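Long-range contact in nucleoside-diphosphate sugar epimerase (SulA family) (PDB 3OH8), which probably acts as an NAD(P)-dependent epimerase or related oxidoreductase on nucleoside-diphosphate sugars: residues Leu205-Gly210 / Met249-Ala254. Sequence-based numbering, arbitrary orientation.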
ATOM      1  N   LEU A 205       3.796  17.384  -6.856  1.00 14.18           N
ATOM      2  CA  LEU A 205       4.427  17.203  -5.553  1.00 14.05           C
ATOM      3  C   LEU A 205       3.477  16.484  -4.614  1.00 15.41           C
ATOM      4  O   LEU A 205       2.335  16.907  -4.443  1.00 14.62           O
ATOM      5  CB  LEU A 205       4.802  18.549  -4.926  1.00 13.08           C
ATOM      6  CG  LEU A 205       5.223  18.423  -3.451  1.00 14.95           C
ATOM      7  CD1 LEU A 205       6.542  17.634  -3.299  1.00 12.74           C
ATOM      8  CD2 LEU A 205       5.301  19.801  -2.773  1.00 15.09           C
ATOM      9  N   VAL A 206       3.945  15.403  -4.001  1.00 13.45           N
ATOM     10  CA  VAL A 206       3.184  14.773  -2.922  1.00 13.70           C
ATOM     11  C   VAL A 206       3.906  14.996  -1.597  1.00 16.52           C
ATOM     12  O   VAL A 206       5.045  14.549  -1.417  1.00 14.37           O
ATOM     13  CB  VAL A 206       2.977  13.258  -3.176  1.00 13.02           C
ATOM     14  CG1 VAL A 206       2.210  12.613  -2.016  1.00 13.06           C
ATOM     15  CG2 VAL A 206       2.225  13.072  -4.470  1.00 14.64           C
ATOM     16  N   HIS A 207       3.250  15.713  -0.682  1.00 16.97           N
ATOM     17  CA  HIS A 207       3.862  16.073   0.592  1.00 14.78           C
ATOM     18  C   HIS A 207       3.264  15.235   1.707  1.00 13.95           C
ATOM     19  O   HIS A 207       2.154  15.500   2.187  1.00 15.29           O
ATOM     20  CB  HIS A 207       3.662  17.558   0.906  1.00 15.00           C
ATOM     21  CG  HIS A 207       4.375  17.997   2.145  1.00 15.69           C
ATOM     22  ND1 HIS A 207       3.853  18.932   3.016  1.00 18.01           N
ATOM     23  CD2 HIS A 207       5.565  17.625   2.666  1.00  9.24           C
ATOM     24  CE1 HIS A 207       4.696  19.118   4.016  1.00 14.25           C
ATOM     25  NE2 HIS A 207       5.747  18.337   3.825  1.00 17.96           N
ATOM     26  N   LEU A 208       4.018  14.214   2.090  1.00 13.66           N
ATOM     27  CA  LEU A 208       3.579  13.199   3.024  1.00 16.66           C
ATOM     28  C   LEU A 208       4.369  13.252   4.323  1.00 25.99           C
ATOM     29  O   LEU A 208       3.954  12.662   5.318  1.00 38.46           O
ATOM     30  CB  LEU A 208       3.786  11.818   2.414  1.00 18.62           C
ATOM     31  CG  LEU A 208       2.725  11.271   1.483  1.00 25.65           C
ATOM     32  CD1 LEU A 208       3.148   9.885   1.035  1.00 32.58           C
ATOM     33  CD2 LEU A 208       1.439  11.206   2.246  1.00 28.39           C
ATOM     34  N   ALA A 209       5.509  13.941   4.314  1.00 22.09           N
ATOM     35  CA  ALA A 209       6.433  13.889   5.453  1.00 26.25           C
ATOM     36  C   ALA A 209       5.753  14.237   6.780  1.00 38.84           C
ATOM     37  O   ALA A 209       4.983  15.193   6.868  1.00 36.26           O
ATOM     38  CB  ALA A 209       7.618  14.794   5.220  1.00 21.88           C
ATOM     39  N   GLY A 210       6.056  13.454   7.811  1.00 50.26           N
ATOM     40  CA  GLY A 210       5.521  13.691   9.140  1.00 55.50           C
ATOM     41  C   GLY A 210       4.934  12.447   9.781  1.00 59.01           C
ATOM     42  O   GLY A 210       4.440  11.544   9.096  1.00 58.44           O
HETATM   43  N   MSE A 249      -0.162  20.048  -6.097  1.00 16.12           N
HETATM   44  CA  MSE A 249       0.343  19.710  -4.773  1.00 13.75           C
HETATM   45  C   MSE A 249      -0.691  18.867  -4.042  1.00 12.83           C
HETATM   46  O   MSE A 249      -1.802  19.336  -3.743  1.00 14.72           O
HETATM   47  CB  MSE A 249       0.697  20.971  -3.954  1.00 14.04           C
HETATM   48  CG  MSE A 249       1.356  20.683  -2.598  1.00 14.05           C
HETATM   49 SE   MSE A 249       1.868  22.142  -1.648  1.00 27.53          SE
HETATM   50  CE  MSE A 249       2.645  21.366  -0.246  1.00 23.87           C
ATOM     51  N   ILE A 250      -0.345  17.605  -3.795  1.00 14.65           N
ATOM     52  CA  ILE A 250      -1.172  16.729  -2.971  1.00 15.40           C
ATOM     53  C   ILE A 250      -0.570  16.680  -1.573  1.00 17.18           C
ATOM     54  O   ILE A 250       0.518  16.134  -1.382  1.00 17.26           O
ATOM     55  CB  ILE A 250      -1.219  15.289  -3.537  1.00 17.11           C
ATOM     56  CG1 ILE A 250      -1.639  15.306  -5.010  1.00 18.75           C
ATOM     57  CG2 ILE A 250      -2.185  14.426  -2.720  1.00 15.61           C
ATOM     58  CD1 ILE A 250      -2.918  16.117  -5.269  1.00 20.04           C
ATOM     59  N   SER A 251      -1.269  17.246  -0.596  1.00 14.87           N
ATOM     60  CA  SER A 251      -0.681  17.444   0.722  1.00 16.78           C
ATOM     61  C   SER A 251      -1.378  16.591   1.788  1.00 17.23           C
ATOM     62  O   SER A 251      -2.604  16.577   1.868  1.00 16.41           O
ATOM     63  CB  SER A 251      -0.764  18.934   1.107  1.00 17.88           C
ATOM     64  OG  SER A 251       0.033  19.192   2.244  1.00 17.57           O
ATOM     65  N   ALA A 252      -0.606  15.885   2.602  1.00 15.63           N
ATOM     66  CA  ALA A 252      -1.192  15.080   3.669  1.00 12.48           C
ATOM     67  C   ALA A 252      -1.957  15.972   4.649  1.00 18.82           C
ATOM     68  O   ALA A 252      -1.558  17.105   4.910  1.00 18.52           O
ATOM     69  CB  ALA A 252      -0.112  14.309   4.408  1.00 11.99           C
ATOM     70  N   SER A 253      -3.063  15.467   5.180  1.00 18.92           N
ATOM     71  CA  SER A 253      -3.739  16.147   6.281  1.00 18.51           C
ATOM     72  C   SER A 253      -4.300  15.063   7.184  1.00 18.18           C
ATOM     73  O   SER A 253      -3.775  13.950   7.191  1.00 15.93           O
ATOM     74  CB  SER A 253      -4.831  17.095   5.780  1.00 19.60           C
ATOM     75  OG  SER A 253      -5.367  17.842   6.862  1.00 18.39           O
ATOM     76  N   ALA A 254      -5.355  15.362   7.940  1.00 18.19           N
ATOM     77  CA  ALA A 254      -5.891  14.379   8.889  1.00 15.77           C
ATOM     78  C   ALA A 254      -7.340  14.665   9.222  1.00 18.35           C
ATOM     79  O   ALA A 254      -7.775  15.813   9.183  1.00 15.45           O
ATOM     80  CB  ALA A 254      -5.044  14.371  10.187  1.00 17.41           C
TER
HETATM   81  O   HOH W   1       1.264  17.583   4.380  1.00 29.92           O
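L205, V206 and H207 pair in parallel with M249, I250 and S251, the two strand axes 4.7 Å apart and only 8° from each other. They are neighbouring strands of the central sheet of a Rossmann-type fold. The chain between them includes helix 222-242, which packs against L205 and H207, so the unit is a right-handed beta-alpha-beta crossover, as is usual in this fold. Three backbone hydrogen bonds join 205-207 to 250-252, and L205 makes a further one to T248, just before. I250 N donates to L205 O at 2.8 Å, I250 O accepts from H207 N at 2.9 Å, and A252 N donates to H207 O. I250 thus uses both its backbone polar atoms toward the other strand.

L205, H207, M249 and S251 share the helix 222-242 face. L205 and M249 lie side by side and point the same way. M249 is selenomethionine; its CG is anti to the backbone N (chi1 -175°) and the chain beyond is extended. Its CE lies 4.0 Å from L205 CD2 and also touches CB of H207. V206 and I250 occupy the other face, where helix 342-354 covers them: V206 meets I353, and I250 meets Y349. Between them, V206 CG2 approaches I250 CB at 4.2 Å.

Past H207 the first strand gives way to a loop. L208 CD2 still reaches A252 CB, and Y349 touches both residues. T153 OG1, on strand 149-153, hydrogen-bonds to the backbone N of L208 and of A209. A buried S251 places its OG near the plane of the H207 ring, at its edge. This OG donates to a water at 2.9 Å. The same water donates to H207 O at 3.2 Å and to A252 O at 2.9 Å.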